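Local structure of anti-restriction endonuclease (Enterobacteria phage T4, 3WX4) at residues D16-L21 against I80-Y85; E38-E43 against F47-Y52; F61-A66 against D72-T77. The protein acts as a DNA mimic that inhibits the host McrA restriction endonuclease and blocks DNA binding by the bacterial histone-like protein H-NS. All coordinates share one frame; numbering follows the deposited sequence.

Contact 1: D16-L21 against I80-Y85; sequences DILEKL and IYVHDY
Leu18 and Val82 bring the backbones of two helices nearest to each other, with 8.4 Å between Leu18 CA and Val82 CA. Both segments are helical where they touch. Lys20 N bonds to Asp16 O and Leu21 N to Ile17 O, which keeps Ile17 and Leu18 on a regular turn. At that spacing the helices meet through side chains, and no hydrogen bond joins them. The CB of Val82 is directed toward the facing helix, and the two methyl groups divide the work. CG1 stands anti to the backbone N (chi1 170°) and meets Ile17 CG2 at 3.9 Å. CG2 turns to the neighbouring residue and lies 4.2 Å from Leu18 CD1, a looser touch. Ile17 also points across the gap, but it and Val82 pass alongside each other in opposite directions. The CB of Leu18 is directed neither toward Val82 nor away, but CD1 at the chain's end comes nearer.

In the fold, helix 16-24 follows the first strand of a three-stranded antiparallel sheet, and helix 71-84 follows strand 60-65, the middle one. Leu36 of helix 26-43 and Ile15 also pack on Val82. Ile87 covers both Ile17 and Leu18, and Phe91 of helix 88-91 rests on Ile17. Val82 O accepts a backbone bond from Tyr85 N and lies in plane at the edge of the Tyr85 ring.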
loop_
_atom_site.group_PDB
_atom_site.type_symbol
_atom_site.label_atom_id
_atom_site.label_comp_id
_atom_site.label_asym_id
_atom_site.label_seq_id
_atom_site.Cartn_x
_atom_site.Cartn_y
_atom_site.Cartn_z
ATOM N N ASP A 16 -3.456 16.590 -14.030
ATOM C CA ASP A 16 -4.158 17.710 -14.663
ATOM C C ASP A 16 -5.561 17.434 -15.258
ATOM O O ASP A 16 -6.523 18.182 -14.982
ATOM C CB ASP A 16 -3.306 18.293 -15.793
ATOM C CG ASP A 16 -1.941 18.877 -15.301
ATOM O OD1 ASP A 16 -1.721 19.131 -14.071
ATOM O OD2 ASP A 16 -1.088 19.103 -16.206
ATOM N N ILE A 17 -5.683 16.409 -16.101
ATOM C CA ILE A 17 -6.966 16.173 -16.727
ATOM C C ILE A 17 -8.065 15.840 -15.699
ATOM O O ILE A 17 -9.245 16.146 -15.942
ATOM C CB ILE A 17 -6.893 15.088 -17.822
ATOM C CG1 ILE A 17 -8.055 15.275 -18.769
ATOM C CG2 ILE A 17 -6.913 13.660 -17.224
ATOM C CD1 ILE A 17 -7.907 14.519 -20.126
ATOM N N LEU A 18 -7.684 15.255 -14.563
ATOM C CA LEU A 18 -8.712 14.919 -13.535
ATOM C C LEU A 18 -9.069 16.162 -12.777
ATOM O O LEU A 18 -10.250 16.346 -12.408
ATOM C CB LEU A 18 -8.232 13.847 -12.539
ATOM C CG LEU A 18 -8.370 12.422 -13.120
ATOM C CD1 LEU A 18 -7.599 11.437 -12.185
ATOM C CD2 LEU A 18 -9.878 12.011 -13.293
ATOM N N GLU A 19 -8.062 17.017 -12.509
ATOM C CA GLU A 19 -8.367 18.273 -11.825
ATOM C C GLU A 19 -9.338 19.083 -12.707
ATOM O O GLU A 19 -10.302 19.672 -12.206
ATOM C CB GLU A 19 -7.112 19.116 -11.599
ATOM C CG GLU A 19 -7.417 20.502 -11.039
ATOM C CD GLU A 19 -6.161 21.326 -10.798
ATOM O OE1 GLU A 19 -5.327 21.363 -11.757
ATOM O OE2 GLU A 19 -6.027 21.905 -9.693
ATOM N N LYS A 20 -9.105 19.122 -14.015
ATOM C CA LYS A 20 -10.007 19.847 -14.880
ATOM C C LYS A 20 -11.406 19.214 -14.931
ATOM O O LYS A 20 -12.399 19.937 -15.077
ATOM C CB LYS A 20 -9.462 19.933 -16.302
ATOM C CG LYS A 20 -8.503 21.060 -16.477
ATOM C CD LYS A 20 -7.728 20.898 -17.781
ATOM C CE LYS A 20 -7.219 22.261 -18.260
ATOM N NZ LYS A 20 -8.377 23.195 -18.651
ATOM N N LEU A 21 -11.478 17.877 -14.910
ATOM C CA LEU A 21 -12.790 17.224 -14.925
ATOM C C LEU A 21 -13.571 17.612 -13.655
ATOM O O LEU A 21 -14.803 17.873 -13.702
ATOM C CB LEU A 21 -12.629 15.699 -14.971
ATOM C CG LEU A 21 -13.986 14.960 -15.028
ATOM C CD1 LEU A 21 -14.635 15.239 -16.347
ATOM C CD2 LEU A 21 -13.783 13.467 -14.827
ATOM N N ILE A 80 -1.609 5.088 -17.128
ATOM C CA ILE A 80 -2.237 4.128 -18.045
ATOM C C ILE A 80 -3.718 3.957 -17.672
ATOM O O ILE A 80 -4.600 3.916 -18.527
ATOM C CB ILE A 80 -1.528 2.734 -17.980
ATOM C CG1 ILE A 80 -0.244 2.785 -18.825
ATOM C CG2 ILE A 80 -2.447 1.645 -18.514
ATOM C CD1 ILE A 80 0.805 1.709 -18.450
ATOM N N TYR A 81 -3.981 3.812 -16.380
ATOM C CA TYR A 81 -5.366 3.666 -15.919
ATOM C C TYR A 81 -6.141 4.938 -16.192
ATOM O O TYR A 81 -7.269 4.871 -16.630
ATOM C CB TYR A 81 -5.397 3.373 -14.421
ATOM C CG TYR A 81 -5.035 1.954 -14.101
ATOM C CD1 TYR A 81 -6.018 1.031 -13.745
ATOM C CD2 TYR A 81 -3.696 1.545 -14.092
ATOM C CE1 TYR A 81 -5.682 -0.281 -13.365
ATOM C CE2 TYR A 81 -3.344 0.254 -13.725
ATOM C CZ TYR A 81 -4.336 -0.655 -13.357
ATOM O OH TYR A 81 -3.986 -1.915 -12.934
ATOM N N VAL A 82 -5.534 6.098 -15.944
ATOM C CA VAL A 82 -6.235 7.375 -16.196
ATOM C C VAL A 82 -6.599 7.529 -17.680
ATOM O O VAL A 82 -7.753 7.838 -18.034
ATOM C CB VAL A 82 -5.376 8.619 -15.712
ATOM C CG1 VAL A 82 -6.033 9.973 -16.229
ATOM C CG2 VAL A 82 -5.235 8.591 -14.198
ATOM N N HIS A 83 -5.633 7.270 -18.572
ATOM C CA HIS A 83 -5.919 7.429 -20.003
ATOM C C HIS A 83 -7.039 6.548 -20.461
ATOM O O HIS A 83 -7.769 6.872 -21.418
ATOM C CB HIS A 83 -4.677 7.144 -20.844
ATOM C CG HIS A 83 -3.593 8.139 -20.629
ATOM N ND1 HIS A 83 -3.823 9.499 -20.699
ATOM C CD2 HIS A 83 -2.280 7.988 -20.330
ATOM C CE1 HIS A 83 -2.692 10.141 -20.448
ATOM N NE2 HIS A 83 -1.743 9.250 -20.221
ATOM N N ASP A 84 -7.197 5.416 -19.795
ATOM C CA ASP A 84 -8.253 4.523 -20.206
ATOM C C ASP A 84 -9.657 5.129 -20.091
ATOM O O ASP A 84 -10.547 4.715 -20.820
ATOM C CB ASP A 84 -8.189 3.224 -19.414
ATOM C CG ASP A 84 -9.083 2.153 -20.024
ATOM O OD1 ASP A 84 -8.845 1.832 -21.220
ATOM O OD2 ASP A 84 -10.021 1.659 -19.342
ATOM N N TYR A 85 -9.873 6.095 -19.181
ATOM C CA TYR A 85 -11.201 6.722 -19.095
ATOM C C TYR A 85 -11.457 7.691 -20.261
ATOM O O TYR A 85 -12.589 8.134 -20.482
ATOM C CB TYR A 85 -11.357 7.484 -17.779
ATOM C CG TYR A 85 -11.465 6.570 -16.594
ATOM C CD1 TYR A 85 -12.700 6.000 -16.245
ATOM C CD2 TYR A 85 -10.340 6.217 -15.863
ATOM C CE1 TYR A 85 -12.802 5.103 -15.202
ATOM C CE2 TYR A 85 -10.426 5.295 -14.790
ATOM C CZ TYR A 85 -11.674 4.742 -14.474
ATOM O OH TYR A 85 -11.781 3.804 -13.457
#

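Contact 2: E38-E43 against F47-Y52; sequences EELHLE and FLIGTY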
loop_
_atom_site.group_PDB
_atom_site.type_symbol
_atom_site.label_atom_id
_atom_site.label_comp_id
_atom_site.label_asym_id
_atom_site.label_seq_id
_atom_site.Cartn_x
_atom_site.Cartn_y
_atom_site.Cartn_z
ATOM N N GLU A 38 -9.606 2.382 -6.481
ATOM C CA GLU A 38 -9.905 1.008 -6.098
ATOM C C GLU A 38 -9.191 0.016 -7.024
ATOM O O GLU A 38 -8.588 -0.959 -6.546
ATOM C CB GLU A 38 -11.404 0.782 -6.159
ATOM C CG GLU A 38 -11.788 -0.644 -5.812
ATOM C CD GLU A 38 -13.275 -0.771 -5.810
ATOM O OE1 GLU A 38 -13.920 -0.052 -5.006
ATOM O OE2 GLU A 38 -13.792 -1.553 -6.641
ATOM N N GLU A 39 -9.255 0.265 -8.327
ATOM C CA GLU A 39 -8.618 -0.624 -9.289
ATOM C C GLU A 39 -7.113 -0.613 -9.170
ATOM O O GLU A 39 -6.496 -1.671 -9.331
ATOM C CB GLU A 39 -9.034 -0.320 -10.745
ATOM C CG GLU A 39 -10.436 -0.857 -11.066
ATOM C CD GLU A 39 -10.847 -0.735 -12.561
ATOM O OE1 GLU A 39 -12.018 -1.135 -12.881
ATOM O OE2 GLU A 39 -10.017 -0.234 -13.388
ATOM N N LEU A 40 -6.511 0.541 -8.905
ATOM C CA LEU A 40 -5.053 0.588 -8.754
ATOM C C LEU A 40 -4.643 -0.253 -7.547
ATOM O O LEU A 40 -3.625 -0.953 -7.580
ATOM C CB LEU A 40 -4.544 2.022 -8.595
ATOM C CG LEU A 40 -4.571 2.855 -9.906
ATOM C CD1 LEU A 40 -4.394 4.358 -9.569
ATOM C CD2 LEU A 40 -3.442 2.373 -10.894
ATOM N N HIS A 41 -5.426 -0.195 -6.483
ATOM C CA HIS A 41 -5.119 -0.991 -5.310
ATOM C C HIS A 41 -5.378 -2.475 -5.541
ATOM O O HIS A 41 -4.667 -3.326 -5.002
ATOM C CB HIS A 41 -5.937 -0.518 -4.108
ATOM C CG HIS A 41 -5.389 0.723 -3.487
ATOM N ND1 HIS A 41 -6.172 1.627 -2.798
ATOM C CD2 HIS A 41 -4.121 1.203 -3.442
ATOM C CE1 HIS A 41 -5.405 2.609 -2.350
ATOM N NE2 HIS A 41 -4.155 2.375 -2.725
ATOM N N LEU A 42 -6.380 -2.804 -6.332
ATOM C CA LEU A 42 -6.660 -4.215 -6.512
ATOM C C LEU A 42 -5.624 -4.899 -7.387
ATOM O O LEU A 42 -5.271 -6.049 -7.146
ATOM C CB LEU A 42 -8.079 -4.426 -7.074
ATOM C CG LEU A 42 -9.228 -4.195 -6.066
ATOM C CD1 LEU A 42 -10.591 -4.322 -6.755
ATOM C CD2 LEU A 42 -9.154 -5.223 -4.905
ATOM N N GLU A 43 -5.081 -4.161 -8.344
ATOM C CA GLU A 43 -4.124 -4.710 -9.310
ATOM C C GLU A 43 -2.672 -4.407 -9.100
ATOM O O GLU A 43 -1.829 -4.765 -9.923
ATOM C CB GLU A 43 -4.559 -4.237 -10.675
ATOM C CG GLU A 43 -6.054 -4.274 -10.683
ATOM C CD GLU A 43 -6.616 -4.848 -11.924
ATOM O OE1 GLU A 43 -6.828 -4.044 -12.873
ATOM O OE2 GLU A 43 -6.818 -6.102 -11.941
ATOM N N PHE A 47 2.324 -0.007 -4.052
ATOM C CA PHE A 47 2.222 1.414 -3.772
ATOM C C PHE A 47 0.827 1.703 -3.218
ATOM O O PHE A 47 -0.093 0.910 -3.410
ATOM C CB PHE A 47 2.501 2.285 -5.011
ATOM C CG PHE A 47 1.483 2.172 -6.107
ATOM C CD1 PHE A 47 0.316 2.956 -6.103
ATOM C CD2 PHE A 47 1.702 1.332 -7.169
ATOM C CE1 PHE A 47 -0.588 2.887 -7.139
ATOM C CE2 PHE A 47 0.779 1.253 -8.245
ATOM C CZ PHE A 47 -0.377 2.036 -8.223
ATOM N N LEU A 48 0.732 2.784 -2.461
ATOM C CA LEU A 48 -0.578 3.218 -1.899
ATOM C C LEU A 48 -0.922 4.478 -2.664
ATOM O O LEU A 48 -0.021 5.240 -3.077
ATOM C CB LEU A 48 -0.439 3.578 -0.421
ATOM C CG LEU A 48 -0.154 2.445 0.549
ATOM C CD1 LEU A 48 0.168 3.061 1.938
ATOM C CD2 LEU A 48 -1.387 1.499 0.634
ATOM N N ILE A 49 -2.214 4.736 -2.872
ATOM C CA ILE A 49 -2.589 5.968 -3.555
ATOM C C ILE A 49 -3.927 6.375 -2.960
ATOM O O ILE A 49 -4.701 5.511 -2.490
ATOM C CB ILE A 49 -2.735 5.765 -5.060
ATOM C CG1 ILE A 49 -3.045 7.106 -5.720
ATOM C CG2 ILE A 49 -3.785 4.689 -5.355
ATOM C CD1 ILE A 49 -3.154 7.025 -7.220
ATOM N N GLY A 50 -4.199 7.673 -2.939
ATOM C CA GLY A 50 -5.484 8.092 -2.390
ATOM C C GLY A 50 -5.698 9.565 -2.697
ATOM O O GLY A 50 -4.771 10.320 -3.051
ATOM N N THR A 51 -6.955 9.993 -2.565
ATOM C CA THR A 51 -7.266 11.400 -2.791
ATOM C C THR A 51 -7.022 12.099 -1.457
ATOM O O THR A 51 -6.855 11.465 -0.408
ATOM C CB THR A 51 -8.784 11.553 -3.129
ATOM O OG1 THR A 51 -9.522 10.851 -2.127
ATOM C CG2 THR A 51 -9.079 10.885 -4.431
ATOM N N TYR A 52 -7.002 13.424 -1.519
ATOM C CA TYR A 52 -6.875 14.277 -0.337
ATOM C C TYR A 52 -8.297 14.758 0.048
ATOM O O TYR A 52 -9.166 14.800 -0.805
ATOM C CB TYR A 52 -6.074 15.505 -0.674
ATOM C CG TYR A 52 -4.609 15.209 -0.803
ATOM C CD1 TYR A 52 -3.785 15.097 0.332
ATOM C CD2 TYR A 52 -4.047 15.028 -2.044
ATOM C CE1 TYR A 52 -2.399 14.804 0.204
ATOM C CE2 TYR A 52 -2.680 14.746 -2.179
ATOM C CZ TYR A 52 -1.876 14.641 -1.066
ATOM O OH TYR A 52 -0.535 14.401 -1.245
#
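His41 takes a hydrogen bond from the backbone of Ile49, and this joins a helix to the strand that follows it. The unit is a helix-turn-strand: after helix 26-43 the chain reverses within a few residues and returns as strand 47-51. The two short axes run almost antiparallel and come within 8.6 Å.

Ile49 N donates to His41 NE2 over 3.1 Å, with an N-H...N angle of 155°. The donor sits 19° out of the imidazole plane. NE2 therefore works as an acceptor, which is consistent with a neutral ring carrying its proton on ND1. CG is anti to the carbonyl carbon (chi1 -78°), which carries the ring to the strand. Ile49 CG2 lies 3.5 Å from the same NE2, so Ile49 meets this nitrogen with both its amide and a methyl. Ile49 O lies 3.0 Å from His41 CE1, oblique to the ring, and makes no hydrogen bond with NE2. Leu48 CA and Phe47 O lie at the ring edge.

Beside His41, Leu40 points at the strand and splits its methyls between two residues. CD1 meets Ile49 CD1 at 3.8 Å, and CD2 reaches the edge of the Phe47 ring at CZ, 4.1 Å away.

Further out, Leu48 and Gly50 bond through their backbones to strand 60-65, while Ile49 N turns to the helix. Tyr81 of helix 71-84 packs on Leu40, and Val74 and Ile78 of that helix cover Phe47 and Ile49. In the dimer, Leu48 packs on Leu48 of the second subunit and His41 on its Asn45. On the helix side, Leu40 O accepts a hydrogen bond from Asn44 ND2.

Contact 3: F61-A66 against D72-T77; sequences FYVIPA and DDVLKT
Val63 and Val74 point at each other across the gap between a strand and a helix, then slide past in opposite directions. Each carries CG1 anti to its own backbone N, with chi1 178° in Val63 and 175° in Val74. With these torsions the two CG1 methyls touch, at 3.7 Å. The second branch of Val74 goes elsewhere. Its CG2 points to Pro65, whose CB is 4.3 Å away, a looser meeting. Val74 therefore straddles two residues of the strand, one methyl to each. Pro65 offers the CB corner of its ring, and its CG stays farther off. The CA atoms come nearest at the same place, with 7.3 Å between Pro65 CA and Val74 CA. The CB of Leu75 is directed neither to the strand nor away from it, but the end of its side chain comes nearer. Its CD2 stops 4.7 Å from Val63 CG2, just beyond close packing.

Strand 60-65 is the middle strand of the three-stranded antiparallel sheet, and helix 71-84 is the helix that follows it and folds back over one sheet face. Val63 and Pro65 are two apart along the strand, so both face the helix, while Ile64 between them points away. On that side Ile64 packs on Ile64 of the second subunit. Around the valines, Ile71 and Ile78 touch Val63, and Phe13 of strand 2-14 touches both Val63 and Leu75.

No hydrogen bond crosses between the segments. Within the helix, Lys76 N bonds to Asp72 O at 3.2 Å, and Thr77 N to Asp73 O at 3.1 Å.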
loop_
_atom_site.group_PDB
_atom_site.type_symbol
_atom_site.label_atom_id
_atom_site.label_comp_id
_atom_site.label_asym_id
_atom_site.label_seq_id
_atom_site.Cartn_x
_atom_site.Cartn_y
_atom_site.Cartn_z
ATOM N N PHE A 61 -3.232 13.383 -5.974
ATOM C CA PHE A 61 -3.249 12.087 -5.253
ATOM C C PHE A 61 -2.016 11.941 -4.405
ATOM O O PHE A 61 -0.960 12.441 -4.812
ATOM C CB PHE A 61 -3.280 10.950 -6.265
ATOM C CG PHE A 61 -4.524 10.934 -7.054
ATOM C CD1 PHE A 61 -5.589 10.139 -6.652
ATOM C CD2 PHE A 61 -4.696 11.825 -8.125
ATOM C CE1 PHE A 61 -6.822 10.232 -7.295
ATOM C CE2 PHE A 61 -5.923 11.944 -8.785
ATOM C CZ PHE A 61 -7.005 11.137 -8.361
ATOM N N TYR A 62 -2.126 11.327 -3.230
ATOM C CA TYR A 62 -0.895 11.088 -2.472
ATOM C C TYR A 62 -0.430 9.755 -3.046
ATOM O O TYR A 62 -1.261 8.944 -3.497
ATOM C CB TYR A 62 -1.095 11.010 -0.952
ATOM C CG TYR A 62 -2.037 9.925 -0.435
ATOM C CD1 TYR A 62 -1.640 8.597 -0.407
ATOM C CD2 TYR A 62 -3.322 10.250 0.031
ATOM C CE1 TYR A 62 -2.482 7.595 0.068
ATOM C CE2 TYR A 62 -4.198 9.270 0.503
ATOM C CZ TYR A 62 -3.772 7.935 0.520
ATOM O OH TYR A 62 -4.570 6.902 0.941
ATOM N N VAL A 63 0.888 9.534 -3.086
ATOM C CA VAL A 63 1.412 8.285 -3.649
ATOM C C VAL A 63 2.583 7.868 -2.750
ATOM O O VAL A 63 3.457 8.700 -2.453
ATOM C CB VAL A 63 1.929 8.493 -5.084
ATOM C CG1 VAL A 63 2.503 7.207 -5.621
ATOM C CG2 VAL A 63 0.796 8.908 -5.998
ATOM N N ILE A 64 2.538 6.636 -2.251
ATOM C CA ILE A 64 3.582 6.086 -1.400
ATOM C C ILE A 64 4.006 4.737 -1.987
ATOM O O ILE A 64 3.272 3.740 -1.903
ATOM C CB ILE A 64 3.097 5.872 0.049
ATOM C CG1 ILE A 64 2.573 7.190 0.619
ATOM C CG2 ILE A 64 4.295 5.438 0.970
ATOM C CD1 ILE A 64 1.685 7.007 1.857
ATOM N N PRO A 65 5.197 4.696 -2.610
ATOM C CA PRO A 65 5.740 3.474 -3.220
ATOM C C PRO A 65 6.325 2.600 -2.130
ATOM O O PRO A 65 6.778 3.119 -1.094
ATOM C CB PRO A 65 6.809 4.022 -4.176
ATOM C CG PRO A 65 7.367 5.160 -3.388
ATOM C CD PRO A 65 6.099 5.840 -2.828
ATOM N N ALA A 66 6.257 1.277 -2.325
ATOM C CA ALA A 66 6.814 0.343 -1.325
ATOM C C ALA A 66 8.342 0.464 -1.435
ATOM O O ALA A 66 8.836 0.904 -2.463
ATOM C CB ALA A 66 6.376 -1.114 -1.638
ATOM N N ASP A 72 8.730 6.711 -10.416
ATOM C CA ASP A 72 8.364 6.979 -11.807
ATOM C C ASP A 72 7.631 5.829 -12.471
ATOM O O ASP A 72 6.781 6.049 -13.364
ATOM C CB ASP A 72 9.598 7.418 -12.590
ATOM C CG ASP A 72 10.218 8.658 -11.982
ATOM O OD1 ASP A 72 9.475 9.654 -11.798
ATOM O OD2 ASP A 72 11.428 8.648 -11.644
ATOM N N ASP A 73 7.918 4.596 -12.060
ATOM C CA ASP A 73 7.152 3.499 -12.642
ATOM C C ASP A 73 5.693 3.558 -12.136
ATOM O O ASP A 73 4.753 3.200 -12.874
ATOM C CB ASP A 73 7.740 2.133 -12.281
ATOM C CG ASP A 73 9.115 1.895 -12.952
ATOM O OD1 ASP A 73 9.277 2.323 -14.131
ATOM O OD2 ASP A 73 9.998 1.299 -12.286
ATOM N N VAL A 74 5.525 3.961 -10.882
ATOM C CA VAL A 74 4.186 4.055 -10.313
ATOM C C VAL A 74 3.381 5.092 -11.103
ATOM O O VAL A 74 2.229 4.851 -11.446
ATOM C CB VAL A 74 4.197 4.479 -8.810
ATOM C CG1 VAL A 74 2.723 4.679 -8.321
ATOM C CG2 VAL A 74 4.908 3.381 -7.926
ATOM N N LEU A 75 3.991 6.224 -11.429
ATOM C CA LEU A 75 3.255 7.240 -12.162
ATOM C C LEU A 75 2.830 6.751 -13.524
ATOM O O LEU A 75 1.763 7.072 -13.985
ATOM C CB LEU A 75 4.077 8.526 -12.256
ATOM C CG LEU A 75 4.519 9.025 -10.858
ATOM C CD1 LEU A 75 5.333 10.312 -11.007
ATOM C CD2 LEU A 75 3.319 9.263 -9.940
ATOM N N LYS A 76 3.656 5.939 -14.184
ATOM C CA LYS A 76 3.305 5.459 -15.492
ATOM C C LYS A 76 2.100 4.563 -15.393
ATOM O O LYS A 76 1.230 4.569 -16.267
ATOM C CB LYS A 76 4.446 4.630 -16.110
ATOM C CG LYS A 76 5.487 5.404 -16.899
ATOM C CD LYS A 76 6.448 4.359 -17.552
ATOM C CE LYS A 76 7.561 5.000 -18.403
ATOM N NZ LYS A 76 8.500 3.921 -18.947
ATOM N N THR A 77 2.081 3.735 -14.357
ATOM C CA THR A 77 0.981 2.815 -14.177
ATOM C C THR A 77 -0.305 3.636 -13.923
ATOM O O THR A 77 -1.350 3.368 -14.501
ATOM C CB THR A 77 1.250 1.889 -12.986
ATOM O OG1 THR A 77 2.408 1.088 -13.259
ATOM C CG2 THR A 77 0.049 0.932 -12.747
#

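From the N terminus, strand 2-14 leads into helix 16-24, which supplies the first half of contact 1. Its second half comes much later, near the end of helix 71-84, so contact 1 closes a long loop. Contacts 2 and 3 are both nested inside it, in series and without crossing. Contact 2 closes the short turn between helix 26-43 and strand 47-51. Contact 3 closes the connection from strand 60-65 to helix 71-84. Contacts 2 and 3 meet in the sheet, where Leu48 N lies 2.8 Å from Ile64 O, a probable hydrogen bond. Contact 1 touches contact 2 through Tyr81 and Glu43, and contact 3 through Leu18 and Phe61.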